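Local coordinates for CrataBL (PDB 4IHZ), which inhibits trypsin and probably factor Xa, and probably also acts as a lectin that binds glucose and N-acetylglucosamine and agglutinates erythrocytes, at residues 11-16 with 155-160; 15-20 with 40-45; 36-41 with 147-152; 111-116 with 124-129. All blocks are in the same frame, centred on the assembly; numbering follows the deposited sequence.

Contact 1: 11-16 with 155-160; sequences LPSTSR and PLAVRF
Arg-159 reaches over Leu-11 and lays its guanidinium beside the turn that follows, binding two backbone carbonyls there. Its CG sits between the backbone N and the carbonyl carbon (chi1 57°), close against Leu-11 O, and from there the chain runs extended to NE. NE donates to Pro-12 O at 2.9 Å, and NH2 donates to Ser-15 O at 2.8 Å; the second acceptor lies in the guanidinium plane, while the first is tilted out of it. Leu-11 covers one face of the same group, CB offset toward the rim and CD1 3.7 Å from NH1 of Arg-159. The grip sits on the pairing of the first and last strands of the beta-trefoil, 8-12 and 158-162, which run antiparallel: Leu-11 and Arg-159 form a hydrogen-bonded pair, with Arg-159 N 2.8 Å from Leu-11 O. Pro-12 and Val-158 follow as a non-hydrogen-bonded pair with CA atoms 4.3 Å apart. A type I turn from Pro-12 to Ser-15 then leads the chain off, and Ser-13 N donates to Ala-157 O at 2.8 Å from above the carbonyl plane. The Val-158 side chain, directed away from segment 11-16 overall, touches Ile-10, and Ala-157 touches Ser-120.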
loop_
_atom_site.group_PDB
_atom_site.type_symbol
_atom_site.label_atom_id
_atom_site.label_comp_id
_atom_site.label_asym_id
_atom_site.label_seq_id
_atom_site.Cartn_x
_atom_site.Cartn_y
_atom_site.Cartn_z
ATOM N N LEU A 11 -16.933 13.274 7.816
ATOM C CA LEU A 11 -17.845 13.138 8.946
ATOM C C LEU A 11 -19.270 13.145 8.439
ATOM O O LEU A 11 -19.561 13.851 7.473
ATOM C CB LEU A 11 -17.641 14.308 9.916
ATOM C CG LEU A 11 -16.282 14.221 10.629
ATOM C CD1 LEU A 11 -15.901 15.581 11.113
ATOM C CD2 LEU A 11 -16.401 13.234 11.823
ATOM N N PRO A 12 -20.173 12.373 9.075
ATOM C CA PRO A 12 -21.590 12.556 8.745
ATOM C C PRO A 12 -21.999 14.012 8.955
ATOM O O PRO A 12 -21.489 14.704 9.837
ATOM C CB PRO A 12 -22.298 11.663 9.766
ATOM C CG PRO A 12 -21.198 10.678 10.248
ATOM C CD PRO A 12 -19.999 11.539 10.276
ATOM N N SER A 13 -22.924 14.470 8.113
ATOM C CA SER A 13 -23.344 15.857 8.167
ATOM C C SER A 13 -23.908 16.253 9.513
ATOM O O SER A 13 -23.779 17.417 9.888
ATOM C CB SER A 13 -24.333 16.124 7.044
ATOM O OG SER A 13 -23.564 16.251 5.865
ATOM N N THR A 14 -24.542 15.310 10.218
ATOM C CA THR A 14 -25.137 15.627 11.514
ATOM C C THR A 14 -24.632 14.817 12.715
ATOM O O THR A 14 -25.380 14.628 13.700
ATOM C CB THR A 14 -26.664 15.543 11.478
ATOM O OG1 THR A 14 -27.058 14.185 11.251
ATOM C CG2 THR A 14 -27.235 16.452 10.377
ATOM N N SER A 15 -23.374 14.370 12.650
ATOM C CA SER A 15 -22.811 13.485 13.685
ATOM C C SER A 15 -21.322 13.782 13.822
ATOM O O SER A 15 -20.711 14.285 12.878
ATOM C CB SER A 15 -22.982 12.032 13.221
ATOM O OG SER A 15 -22.158 11.148 13.913
ATOM N N ARG A 16 -20.743 13.440 14.977
ATOM C CA ARG A 16 -19.308 13.563 15.184
ATOM C C ARG A 16 -18.611 12.217 15.009
ATOM O O ARG A 16 -17.414 12.136 15.219
ATOM C CB ARG A 16 -18.964 14.045 16.609
ATOM C CG ARG A 16 -19.520 15.402 16.970
ATOM C CD ARG A 16 -18.889 15.896 18.278
ATOM N NE ARG A 16 -19.321 15.168 19.481
ATOM C CZ ARG A 16 -18.667 14.151 20.064
ATOM N NH1 ARG A 16 -17.527 13.659 19.547
ATOM N NH2 ARG A 16 -19.170 13.599 21.173
ATOM N N PRO A 155 -27.153 7.333 -0.175
ATOM C CA PRO A 155 -25.989 8.133 0.201
ATOM C C PRO A 155 -25.973 8.552 1.662
ATOM O O PRO A 155 -27.019 8.871 2.228
ATOM C CB PRO A 155 -26.083 9.358 -0.693
ATOM C CG PRO A 155 -27.555 9.474 -1.029
ATOM C CD PRO A 155 -28.088 8.057 -1.060
ATOM N N LEU A 156 -24.781 8.512 2.241
ATOM C CA LEU A 156 -24.536 9.163 3.526
ATOM C C LEU A 156 -24.190 10.623 3.268
ATOM O O LEU A 156 -23.217 10.926 2.565
ATOM C CB LEU A 156 -23.357 8.473 4.246
ATOM C CG LEU A 156 -22.976 9.140 5.579
ATOM C CD1 LEU A 156 -24.055 9.042 6.640
ATOM C CD2 LEU A 156 -21.661 8.525 6.067
ATOM N N ALA A 157 -24.971 11.553 3.818
ATOM C CA ALA A 157 -24.553 12.963 3.756
ATOM C C ALA A 157 -23.325 13.217 4.624
ATOM O O ALA A 157 -23.324 12.889 5.823
ATOM C CB ALA A 157 -25.676 13.897 4.203
ATOM N N VAL A 158 -22.322 13.835 4.020
ATOM C CA VAL A 158 -21.064 14.084 4.725
ATOM C C VAL A 158 -20.602 15.509 4.575
ATOM O O VAL A 158 -21.012 16.256 3.669
ATOM C CB VAL A 158 -19.883 13.122 4.252
ATOM C CG1 VAL A 158 -20.251 11.645 4.520
ATOM C CG2 VAL A 158 -19.523 13.359 2.735
ATOM N N ARG A 159 -19.714 15.866 5.500
ATOM C CA ARG A 159 -19.014 17.123 5.504
ATOM C C ARG A 159 -17.539 16.794 5.687
ATOM O O ARG A 159 -17.180 15.660 6.038
ATOM C CB ARG A 159 -19.527 17.976 6.670
ATOM C CG ARG A 159 -19.371 17.278 8.047
ATOM C CD ARG A 159 -20.191 18.010 9.150
ATOM N NE ARG A 159 -20.141 17.254 10.408
ATOM C CZ ARG A 159 -19.221 17.417 11.356
ATOM N NH1 ARG A 159 -18.289 18.369 11.249
ATOM N NH2 ARG A 159 -19.239 16.648 12.442
ATOM N N PHE A 160 -16.690 17.788 5.486
ATOM C CA PHE A 160 -15.251 17.555 5.527
ATOM C C PHE A 160 -14.626 18.577 6.445
ATOM O O PHE A 160 -14.824 19.780 6.272
ATOM C CB PHE A 160 -14.638 17.650 4.132
ATOM C CG PHE A 160 -15.288 16.739 3.123
ATOM C CD1 PHE A 160 -15.014 15.376 3.131
ATOM C CD2 PHE A 160 -16.204 17.233 2.182
ATOM C CE1 PHE A 160 -15.610 14.516 2.213
ATOM C CE2 PHE A 160 -16.806 16.384 1.250
ATOM C CZ PHE A 160 -16.510 15.018 1.254
#

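Contact 2: 15-20 with 40-45; sequences SRAGFS and QLRFPP
Phe-19 and Gln-40 face each other as an antiparallel non-hydrogen-bonded pair, CA atoms 4.4 Å apart, and next to them Leu-41 N donates to Gly-18 O at 2.8 Å. The Gln-40 side chain leaves with CG anti to the backbone N (chi1 -167°) and stays extended, running back beside the 17-18 backbone. Its NE2 donates to Ala-17 O at 2.9 Å, nearly straight at 162° and with the acceptor close to the amide plane. On the way it crosses Phe-19, whose CE1 lies 3.7 Å from Gln-40 CB; ring and amide planes are only 8° apart. The other end of the amide, OE1, is taken by Arg-147, which leaves the carboxamide held at both ends and its rotation fixed. The pairing belongs to the short two-stranded sheet of 19-21 with 38-40 in the beta-trefoil, and the chain beyond Leu-41 swings out in a loop with a cis peptide before Pro-44. This loop returns to Ala-17, whose CB points into it, 3.4 Å from Leu-41 O and 3.9 Å from Pro-45 CB. An ST turn shapes the facing segment, Ser-15 OG accepting from Ala-17 N. Farther out, the exposed Arg-16, bent at chi3, lies with one guanidinium face over Pro-45 CB. Its NH1 donates to Pro-45 O at 3.3 Å, from well above the carbonyl plane.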
loop_
_atom_site.group_PDB
_atom_site.type_symbol
_atom_site.label_atom_id
_atom_site.label_comp_id
_atom_site.label_asym_id
_atom_site.label_seq_id
_atom_site.Cartn_x
_atom_site.Cartn_y
_atom_site.Cartn_z
ATOM N N SER A 15 -23.374 14.370 12.650
ATOM C CA SER A 15 -22.811 13.485 13.685
ATOM C C SER A 15 -21.322 13.782 13.822
ATOM O O SER A 15 -20.711 14.285 12.878
ATOM C CB SER A 15 -22.982 12.032 13.221
ATOM O OG SER A 15 -22.158 11.148 13.913
ATOM N N ARG A 16 -20.743 13.440 14.977
ATOM C CA ARG A 16 -19.308 13.563 15.184
ATOM C C ARG A 16 -18.611 12.217 15.009
ATOM O O ARG A 16 -17.414 12.136 15.219
ATOM C CB ARG A 16 -18.964 14.045 16.609
ATOM C CG ARG A 16 -19.520 15.402 16.970
ATOM C CD ARG A 16 -18.889 15.896 18.278
ATOM N NE ARG A 16 -19.321 15.168 19.481
ATOM C CZ ARG A 16 -18.667 14.151 20.064
ATOM N NH1 ARG A 16 -17.527 13.659 19.547
ATOM N NH2 ARG A 16 -19.170 13.599 21.173
ATOM N N ALA A 17 -19.353 11.167 14.691
ATOM C CA ALA A 17 -18.743 9.828 14.590
ATOM C C ALA A 17 -18.127 9.654 13.187
ATOM O O ALA A 17 -18.844 9.409 12.209
ATOM C CB ALA A 17 -19.840 8.753 14.841
ATOM N N GLY A 18 -16.804 9.819 13.110
ATOM C CA GLY A 18 -16.110 9.664 11.839
ATOM C C GLY A 18 -15.641 8.232 11.613
ATOM O O GLY A 18 -16.248 7.249 12.086
ATOM N N PHE A 19 -14.611 8.104 10.795
ATOM C CA PHE A 19 -14.293 6.822 10.163
ATOM C C PHE A 19 -12.852 6.486 10.168
ATOM O O PHE A 19 -11.975 7.373 10.106
ATOM C CB PHE A 19 -14.755 6.853 8.687
ATOM C CG PHE A 19 -16.246 7.007 8.542
ATOM C CD1 PHE A 19 -17.078 5.918 8.614
ATOM C CD2 PHE A 19 -16.781 8.283 8.420
ATOM C CE1 PHE A 19 -18.473 6.091 8.493
ATOM C CE2 PHE A 19 -18.138 8.454 8.321
ATOM C CZ PHE A 19 -18.984 7.379 8.372
ATOM N N SER A 20 -12.562 5.187 10.265
ATOM C CA SER A 20 -11.158 4.741 10.220
ATOM C C SER A 20 -11.072 3.423 9.471
ATOM O O SER A 20 -11.952 2.582 9.636
ATOM C CB SER A 20 -10.670 4.526 11.664
ATOM O OG SER A 20 -9.394 3.855 11.683
ATOM N N GLN A 40 -17.077 3.074 11.189
ATOM C CA GLN A 40 -17.416 4.253 11.923
ATOM C C GLN A 40 -17.043 4.136 13.397
ATOM O O GLN A 40 -17.275 3.106 14.034
ATOM C CB GLN A 40 -18.923 4.518 11.764
ATOM C CG GLN A 40 -19.311 5.913 12.253
ATOM C CD GLN A 40 -20.738 6.236 11.975
ATOM O OE1 GLN A 40 -21.623 5.356 12.028
ATOM N NE2 GLN A 40 -21.002 7.502 11.701
ATOM N N LEU A 41 -16.449 5.187 13.932
ATOM C CA LEU A 41 -16.064 5.181 15.343
ATOM C C LEU A 41 -17.194 5.769 16.162
ATOM O O LEU A 41 -17.316 6.982 16.301
ATOM C CB LEU A 41 -14.813 6.054 15.507
ATOM C CG LEU A 41 -13.572 5.633 14.723
ATOM C CD1 LEU A 41 -12.407 6.530 15.084
ATOM C CD2 LEU A 41 -13.208 4.238 15.097
ATOM N N ARG A 42 -18.090 4.894 16.634
ATOM C CA ARG A 42 -19.365 5.346 17.208
ATOM C C ARG A 42 -19.472 5.543 18.712
ATOM O O ARG A 42 -20.197 6.438 19.180
ATOM C CB ARG A 42 -20.426 4.334 16.817
ATOM C CG ARG A 42 -20.832 4.435 15.411
ATOM C CD ARG A 42 -22.105 3.678 15.251
ATOM N NE ARG A 42 -21.848 2.271 15.474
ATOM C CZ ARG A 42 -22.837 1.388 15.595
ATOM N NH1 ARG A 42 -24.109 1.846 15.533
ATOM N NH2 ARG A 42 -22.545 0.088 15.765
ATOM N N PHE A 43 -18.812 4.672 19.472
ATOM C CA PHE A 43 -19.064 4.603 20.910
ATOM C C PHE A 43 -17.751 4.605 21.673
ATOM O O PHE A 43 -17.168 3.533 21.919
ATOM C CB PHE A 43 -19.859 3.336 21.223
ATOM C CG PHE A 43 -21.190 3.268 20.509
ATOM C CD1 PHE A 43 -21.461 2.251 19.606
ATOM C CD2 PHE A 43 -22.178 4.229 20.744
ATOM C CE1 PHE A 43 -22.686 2.189 18.946
ATOM C CE2 PHE A 43 -23.421 4.170 20.078
ATOM C CZ PHE A 43 -23.677 3.163 19.192
ATOM N N PRO A 44 -17.273 5.803 22.071
ATOM C CA PRO A 44 -17.864 7.116 21.894
ATOM C C PRO A 44 -17.531 7.630 20.483
ATOM O O PRO A 44 -16.616 7.080 19.831
ATOM C CB PRO A 44 -17.134 7.957 22.956
ATOM C CG PRO A 44 -15.773 7.343 23.017
ATOM C CD PRO A 44 -15.950 5.884 22.725
ATOM N N PRO A 45 -18.297 8.618 19.998
ATOM C CA PRO A 45 -18.027 9.141 18.672
ATOM C C PRO A 45 -16.651 9.779 18.645
ATOM O O PRO A 45 -16.300 10.614 19.481
ATOM C CB PRO A 45 -19.122 10.186 18.430
ATOM C CG PRO A 45 -19.969 10.201 19.634
ATOM C CD PRO A 45 -19.382 9.345 20.692
#

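Contact 3: 36-41 with 147-152; sequences DLITQL and RYLAPR
Arg-147 opens the second segment by gripping Gln-40 side-on, at the partly exposed edge of a crossing in the beta-trefoil interior where strand 148-151 meets strand 38-40 at 126° and a single bridge joins them. Both NE and NH2 of Arg-147 donate to one atom, Gln-40 OE1, at 2.9 and 2.8 Å; the two side chains run alongside each other with amide and guanidinium nearly coplanar. The backbone O of Arg-147 accepts from Gln-40 N, and a water spans Arg-147 N and Gln-40 O. Tyr-148 follows, paired with Thr-39 at a CA-CA distance of 4.2 Å. Its CB packs 3.9 Å from Thr-39 CG2 and also meets Leu-37 CD1, whereas the ring leads off so that OH bonds to Val-141 O. Leu-149 N then donates to Ile-38 O at 3.0 Å. Beside that bond, the CD1 branch of Leu-149 lies 3.6 Å from Ile-38 CG2.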
loop_
_atom_site.group_PDB
_atom_site.type_symbol
_atom_site.label_atom_id
_atom_site.label_comp_id
_atom_site.label_asym_id
_atom_site.label_seq_id
_atom_site.Cartn_x
_atom_site.Cartn_y
_atom_site.Cartn_z
ATOM N N ASP A 36 -10.082 -4.584 4.139
ATOM C CA ASP A 36 -9.864 -3.616 5.203
ATOM C C ASP A 36 -10.938 -2.537 5.061
ATOM O O ASP A 36 -10.775 -1.577 4.316
ATOM C CB ASP A 36 -8.457 -3.026 5.081
ATOM C CG ASP A 36 -8.079 -2.151 6.273
ATOM O OD1 ASP A 36 -8.366 -2.541 7.433
ATOM O OD2 ASP A 36 -7.486 -1.050 6.052
ATOM N N LEU A 37 -12.037 -2.738 5.780
ATOM C CA LEU A 37 -13.201 -1.860 5.693
ATOM C C LEU A 37 -12.923 -0.493 6.269
ATOM O O LEU A 37 -11.978 -0.314 7.046
ATOM C CB LEU A 37 -14.366 -2.495 6.477
ATOM C CG LEU A 37 -14.813 -3.852 5.975
ATOM C CD1 LEU A 37 -15.772 -4.354 7.043
ATOM C CD2 LEU A 37 -15.493 -3.774 4.601
ATOM N N ILE A 38 -13.783 0.471 5.929
ATOM C CA ILE A 38 -13.705 1.789 6.550
ATOM C C ILE A 38 -14.905 1.820 7.496
ATOM O O ILE A 38 -16.065 1.815 7.036
ATOM C CB ILE A 38 -13.869 2.918 5.486
ATOM C CG1 ILE A 38 -12.765 2.863 4.412
ATOM C CG2 ILE A 38 -13.912 4.310 6.169
ATOM C CD1 ILE A 38 -11.372 2.984 4.971
ATOM N N THR A 39 -14.645 1.827 8.799
ATOM C CA THR A 39 -15.721 1.676 9.774
ATOM C C THR A 39 -15.895 2.918 10.626
ATOM O O THR A 39 -14.961 3.711 10.803
ATOM C CB THR A 39 -15.542 0.450 10.690
ATOM O OG1 THR A 39 -14.270 0.536 11.334
ATOM C CG2 THR A 39 -15.629 -0.855 9.838
ATOM N N GLN A 40 -17.077 3.074 11.189
ATOM C CA GLN A 40 -17.416 4.253 11.923
ATOM C C GLN A 40 -17.043 4.136 13.397
ATOM O O GLN A 40 -17.275 3.106 14.034
ATOM C CB GLN A 40 -18.923 4.518 11.764
ATOM C CG GLN A 40 -19.311 5.913 12.253
ATOM C CD GLN A 40 -20.738 6.236 11.975
ATOM O OE1 GLN A 40 -21.623 5.356 12.028
ATOM N NE2 GLN A 40 -21.002 7.502 11.701
ATOM N N LEU A 41 -16.449 5.187 13.932
ATOM C CA LEU A 41 -16.064 5.181 15.343
ATOM C C LEU A 41 -17.194 5.769 16.162
ATOM O O LEU A 41 -17.316 6.982 16.301
ATOM C CB LEU A 41 -14.813 6.054 15.507
ATOM C CG LEU A 41 -13.572 5.633 14.723
ATOM C CD1 LEU A 41 -12.407 6.530 15.084
ATOM C CD2 LEU A 41 -13.208 4.238 15.097
ATOM N N ARG A 147 -20.346 -0.407 11.858
ATOM C CA ARG A 147 -20.895 0.133 10.624
ATOM C C ARG A 147 -19.800 0.449 9.673
ATOM O O ARG A 147 -18.749 0.968 10.088
ATOM C CB ARG A 147 -21.713 1.380 10.912
ATOM C CG ARG A 147 -22.734 1.107 12.022
ATOM C CD ARG A 147 -23.977 1.916 11.879
ATOM N NE ARG A 147 -23.729 3.347 11.813
ATOM C CZ ARG A 147 -24.701 4.243 11.714
ATOM N NH1 ARG A 147 -25.977 3.839 11.714
ATOM N NH2 ARG A 147 -24.422 5.527 11.651
ATOM N N TYR A 148 -20.011 0.163 8.400
ATOM C CA TYR A 148 -18.936 0.308 7.402
ATOM C C TYR A 148 -19.472 1.022 6.185
ATOM O O TYR A 148 -20.674 1.024 5.925
ATOM C CB TYR A 148 -18.369 -1.071 7.018
ATOM C CG TYR A 148 -19.404 -2.028 6.488
ATOM C CD1 TYR A 148 -19.681 -2.062 5.118
ATOM C CD2 TYR A 148 -20.077 -2.877 7.341
ATOM C CE1 TYR A 148 -20.652 -2.945 4.620
ATOM C CE2 TYR A 148 -21.037 -3.741 6.852
ATOM C CZ TYR A 148 -21.279 -3.781 5.491
ATOM O OH TYR A 148 -22.231 -4.633 4.987
ATOM N N LEU A 149 -18.580 1.636 5.432
ATOM C CA LEU A 149 -18.942 2.338 4.190
ATOM C C LEU A 149 -19.064 1.363 3.015
ATOM O O LEU A 149 -18.282 0.432 2.893
ATOM C CB LEU A 149 -17.916 3.437 3.886
ATOM C CG LEU A 149 -17.807 4.576 4.882
ATOM C CD1 LEU A 149 -16.763 5.497 4.283
ATOM C CD2 LEU A 149 -19.157 5.301 5.054
ATOM N N ALA A 150 -20.099 1.566 2.194
ATOM C CA ALA A 150 -20.366 0.667 1.058
ATOM C C ALA A 150 -21.073 1.430 -0.048
ATOM O O ALA A 150 -21.919 2.283 0.212
ATOM C CB ALA A 150 -21.205 -0.472 1.513
ATOM N N PRO A 151 -20.754 1.101 -1.303
ATOM C CA PRO A 151 -21.392 1.836 -2.414
ATOM C C PRO A 151 -22.687 1.156 -2.835
ATOM O O PRO A 151 -22.722 0.356 -3.773
ATOM C CB PRO A 151 -20.326 1.777 -3.518
ATOM C CG PRO A 151 -19.624 0.465 -3.272
ATOM C CD PRO A 151 -19.655 0.233 -1.761
ATOM N N ARG A 152 -23.765 1.476 -2.124
ATOM C CA ARG A 152 -25.026 0.778 -2.366
ATOM C C ARG A 152 -26.166 1.721 -2.649
ATOM O O ARG A 152 -27.345 1.391 -2.351
ATOM C CB ARG A 152 -25.337 -0.165 -1.208
ATOM C CG ARG A 152 -24.274 -1.227 -1.072
ATOM C CD ARG A 152 -24.620 -2.366 -0.148
ATOM N NE ARG A 152 -23.412 -3.135 0.140
ATOM C CZ ARG A 152 -23.295 -4.017 1.128
ATOM N NH1 ARG A 152 -24.334 -4.290 1.926
ATOM N NH2 ARG A 152 -22.137 -4.632 1.315
HETATM O O HOH W 1 -16.051 -0.228 4.297
HETATM O O HOH W 2 -19.209 1.388 13.699
#

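Contact 4: 111-116 with 124-129; sequences WFRIER and VHCPRG. With SO4 (sulfate ion), chain D.
Phe-112 and His-125 form the tightly packed side of this contact as a T-shaped pair, ring centroids 4.7 Å apart and planes at 65°. The imidazole edge comes over the phenyl face, with CD2 of His-125 above the ring centre of Phe-112. NE2 of His-125 is bonded to Gly-109 O. Arg-113 N donates to Val-124 O and Val-124 N returns a bond to Arg-113 O, a pair within the hairpin of strands 112-117 and 120-125 in the beta-trefoil. Beside it, Cys-126 N donates to Trp-111 O at 2.8 Å; Cys-126, just beyond His-125, is tied by a disulfide to Cys-133. On the face with Arg-113, Val-124 CG2 rests 3.6 Å from Arg-113 CB, and Glu-115 crosses Val-124 at about a right angle. The extended arginine passes the disulfide, its NE 3.4 Å from Cys-126 SG, and NE donates to Asn-68 OD1; NH2 adds a weak bond to Gly-129 O. At the turn, Gly-129, at positive phi, lies against the indole, its CA 3.4 Å from Trp-111 CD1. A water links Trp-111 N with Cys-126 O. On the loose side, the exposed Arg-128 has its side chain turned from segment 111-116; its NH1 donates to O4 of a sulfate ion at 2.8 Å, probably from the crystallisation liquor.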
loop_
_atom_site.group_PDB
_atom_site.type_symbol
_atom_site.label_atom_id
_atom_site.label_comp_id
_atom_site.label_asym_id
_atom_site.label_seq_id
_atom_site.Cartn_x
_atom_site.Cartn_y
_atom_site.Cartn_z
ATOM N N TRP A 111 -11.601 4.969 -8.485
ATOM C CA TRP A 111 -12.176 6.288 -8.675
ATOM C C TRP A 111 -13.429 6.549 -7.854
ATOM O O TRP A 111 -14.440 5.810 -7.936
ATOM C CB TRP A 111 -12.475 6.516 -10.167
ATOM C CG TRP A 111 -11.211 6.463 -11.016
ATOM C CD1 TRP A 111 -10.893 5.525 -11.963
ATOM C CD2 TRP A 111 -10.094 7.372 -10.961
ATOM N NE1 TRP A 111 -9.662 5.800 -12.519
ATOM C CE2 TRP A 111 -9.146 6.924 -11.934
ATOM C CE3 TRP A 111 -9.797 8.516 -10.202
ATOM C CZ2 TRP A 111 -7.930 7.589 -12.168
ATOM C CZ3 TRP A 111 -8.576 9.180 -10.431
ATOM C CH2 TRP A 111 -7.656 8.706 -11.407
ATOM N N PHE A 112 -13.349 7.614 -7.072
ATOM C CA PHE A 112 -14.520 8.137 -6.351
ATOM C C PHE A 112 -14.773 9.554 -6.825
ATOM O O PHE A 112 -13.934 10.151 -7.518
ATOM C CB PHE A 112 -14.220 8.159 -4.843
ATOM C CG PHE A 112 -14.027 6.800 -4.239
ATOM C CD1 PHE A 112 -15.074 6.192 -3.540
ATOM C CD2 PHE A 112 -12.784 6.125 -4.340
ATOM C CE1 PHE A 112 -14.918 4.950 -2.963
ATOM C CE2 PHE A 112 -12.607 4.870 -3.772
ATOM C CZ PHE A 112 -13.650 4.280 -3.063
ATOM N N ARG A 113 -15.910 10.121 -6.430
ATOM C CA ARG A 113 -16.126 11.543 -6.617
ATOM C C ARG A 113 -16.800 12.095 -5.383
ATOM O O ARG A 113 -17.469 11.361 -4.660
ATOM C CB ARG A 113 -17.048 11.833 -7.832
ATOM C CG ARG A 113 -16.475 11.285 -9.125
ATOM C CD ARG A 113 -17.438 11.504 -10.284
ATOM N NE ARG A 113 -16.833 10.889 -11.461
ATOM C CZ ARG A 113 -17.270 11.048 -12.702
ATOM N NH1 ARG A 113 -18.336 11.810 -12.941
ATOM N NH2 ARG A 113 -16.632 10.440 -13.688
ATOM N N ILE A 114 -16.629 13.399 -5.180
ATOM C CA ILE A 114 -17.373 14.147 -4.156
ATOM C C ILE A 114 -18.477 14.898 -4.910
ATOM O O ILE A 114 -18.189 15.636 -5.858
ATOM C CB ILE A 114 -16.480 15.155 -3.433
ATOM C CG1 ILE A 114 -15.365 14.412 -2.682
ATOM C CG2 ILE A 114 -17.318 16.000 -2.441
ATOM C CD1 ILE A 114 -14.277 15.345 -2.071
ATOM N N GLU A 115 -19.723 14.669 -4.517
ATOM C CA GLU A 115 -20.859 15.362 -5.175
ATOM C C GLU A 115 -21.661 16.120 -4.172
ATOM O O GLU A 115 -21.765 15.702 -3.021
ATOM C CB GLU A 115 -21.758 14.379 -5.924
ATOM C CG GLU A 115 -21.023 13.702 -7.093
ATOM C CD GLU A 115 -21.827 12.664 -7.843
ATOM O OE1 GLU A 115 -22.992 12.381 -7.473
ATOM O OE2 GLU A 115 -21.259 12.095 -8.816
ATOM N N ARG A 116 -22.272 17.233 -4.599
ATOM C CA ARG A 116 -23.188 17.908 -3.676
ATOM C C ARG A 116 -24.431 17.062 -3.421
ATOM O O ARG A 116 -24.917 16.362 -4.302
ATOM C CB ARG A 116 -23.609 19.279 -4.185
ATOM C CG ARG A 116 -22.442 20.238 -4.274
ATOM C CD ARG A 116 -22.930 21.657 -4.431
ATOM N NE ARG A 116 -21.799 22.596 -4.344
ATOM C CZ ARG A 116 -21.236 22.991 -3.197
ATOM N NH1 ARG A 116 -21.672 22.550 -2.023
ATOM N NH2 ARG A 116 -20.200 23.819 -3.240
ATOM N N VAL A 124 -19.278 9.138 -3.902
ATOM C CA VAL A 124 -19.778 8.128 -4.828
ATOM C C VAL A 124 -18.565 7.349 -5.319
ATOM O O VAL A 124 -17.437 7.864 -5.319
ATOM C CB VAL A 124 -20.570 8.762 -6.027
ATOM C CG1 VAL A 124 -21.697 9.654 -5.493
ATOM C CG2 VAL A 124 -19.615 9.531 -6.930
ATOM N N HIS A 125 -18.784 6.116 -5.736
ATOM C CA HIS A 125 -17.690 5.359 -6.346
ATOM C C HIS A 125 -18.092 5.137 -7.796
ATOM O O HIS A 125 -19.249 4.847 -8.067
ATOM C CB HIS A 125 -17.490 4.024 -5.647
ATOM C CG HIS A 125 -16.396 3.211 -6.259
ATOM N ND1 HIS A 125 -16.644 2.126 -7.074
ATOM C CD2 HIS A 125 -15.050 3.360 -6.222
ATOM C CE1 HIS A 125 -15.495 1.622 -7.492
ATOM N NE2 HIS A 125 -14.514 2.369 -7.011
ATOM N N CYS A 126 -17.124 5.238 -8.701
ATOM C CA CYS A 126 -17.442 5.248 -10.132
ATOM C C CYS A 126 -16.681 4.125 -10.767
ATOM O O CYS A 126 -15.490 4.252 -11.024
ATOM C CB CYS A 126 -17.040 6.578 -10.764
ATOM S SG CYS A 126 -17.860 7.995 -9.980
ATOM N N PRO A 127 -17.369 3.002 -11.007
ATOM C CA PRO A 127 -16.710 1.913 -11.693
ATOM C C PRO A 127 -16.049 2.423 -12.996
ATOM O O PRO A 127 -16.666 3.160 -13.782
ATOM C CB PRO A 127 -17.845 0.913 -11.908
ATOM C CG PRO A 127 -18.854 1.272 -10.845
ATOM C CD PRO A 127 -18.808 2.746 -10.819
ATOM N N ARG A 128 -14.779 2.072 -13.157
ATOM C CA ARG A 128 -13.954 2.484 -14.298
ATOM C C ARG A 128 -13.750 4.000 -14.484
ATOM O O ARG A 128 -13.334 4.454 -15.558
ATOM C CB ARG A 128 -14.504 1.844 -15.564
ATOM C CG ARG A 128 -14.735 0.350 -15.383
ATOM C CD ARG A 128 -15.235 -0.246 -16.678
ATOM N NE ARG A 128 -15.939 -1.501 -16.446
ATOM C CZ ARG A 128 -17.236 -1.593 -16.156
ATOM N NH1 ARG A 128 -18.000 -0.503 -16.061
ATOM N NH2 ARG A 128 -17.773 -2.793 -15.980
ATOM N N GLY A 129 -14.014 4.775 -13.448
ATOM C CA GLY A 129 -13.884 6.229 -13.523
ATOM C C GLY A 129 -14.930 6.859 -14.432
ATOM O O GLY A 129 -14.717 7.937 -14.982
HETATM S S SO4 D . -21.777 -1.698 -16.871
HETATM O O1 SO4 D . -21.601 -3.146 -16.806
HETATM O O2 SO4 D . -21.591 -1.266 -18.250
HETATM O O3 SO4 D . -23.119 -1.323 -16.414
HETATM O O4 SO4 D . -20.774 -1.061 -16.012
HETATM O O HOH W 3 -13.358 3.019 -9.875
#

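How the contacts relate
Contact 3 is the buried one, its centre about 8 Å from the centre of the chain, whereas contacts 1, 2 and 4 are partly buried and reach the surface. Contacts 2 and 3 share Gln-40, whose amide serves Ala-17 in one and Arg-147 in the other; Phe-19 also packs on Ile-38 and Leu-149. Contact 1 touches both through Pro-12 and Leu-156 and shares Ser-15 and Arg-16 with contact 2. In contacts 1 and 2 arginines bind backbone carbonyls, while contact 3 sets an arginine on a glutamine amide and adds leucine-isoleucine packing. Contact 4 joins hairpin backbone bonds to a T-shaped aromatic pair near a disulfide; it reaches the same sheet as contact 3 and lies about 23 Å from contact 2, centre to centre.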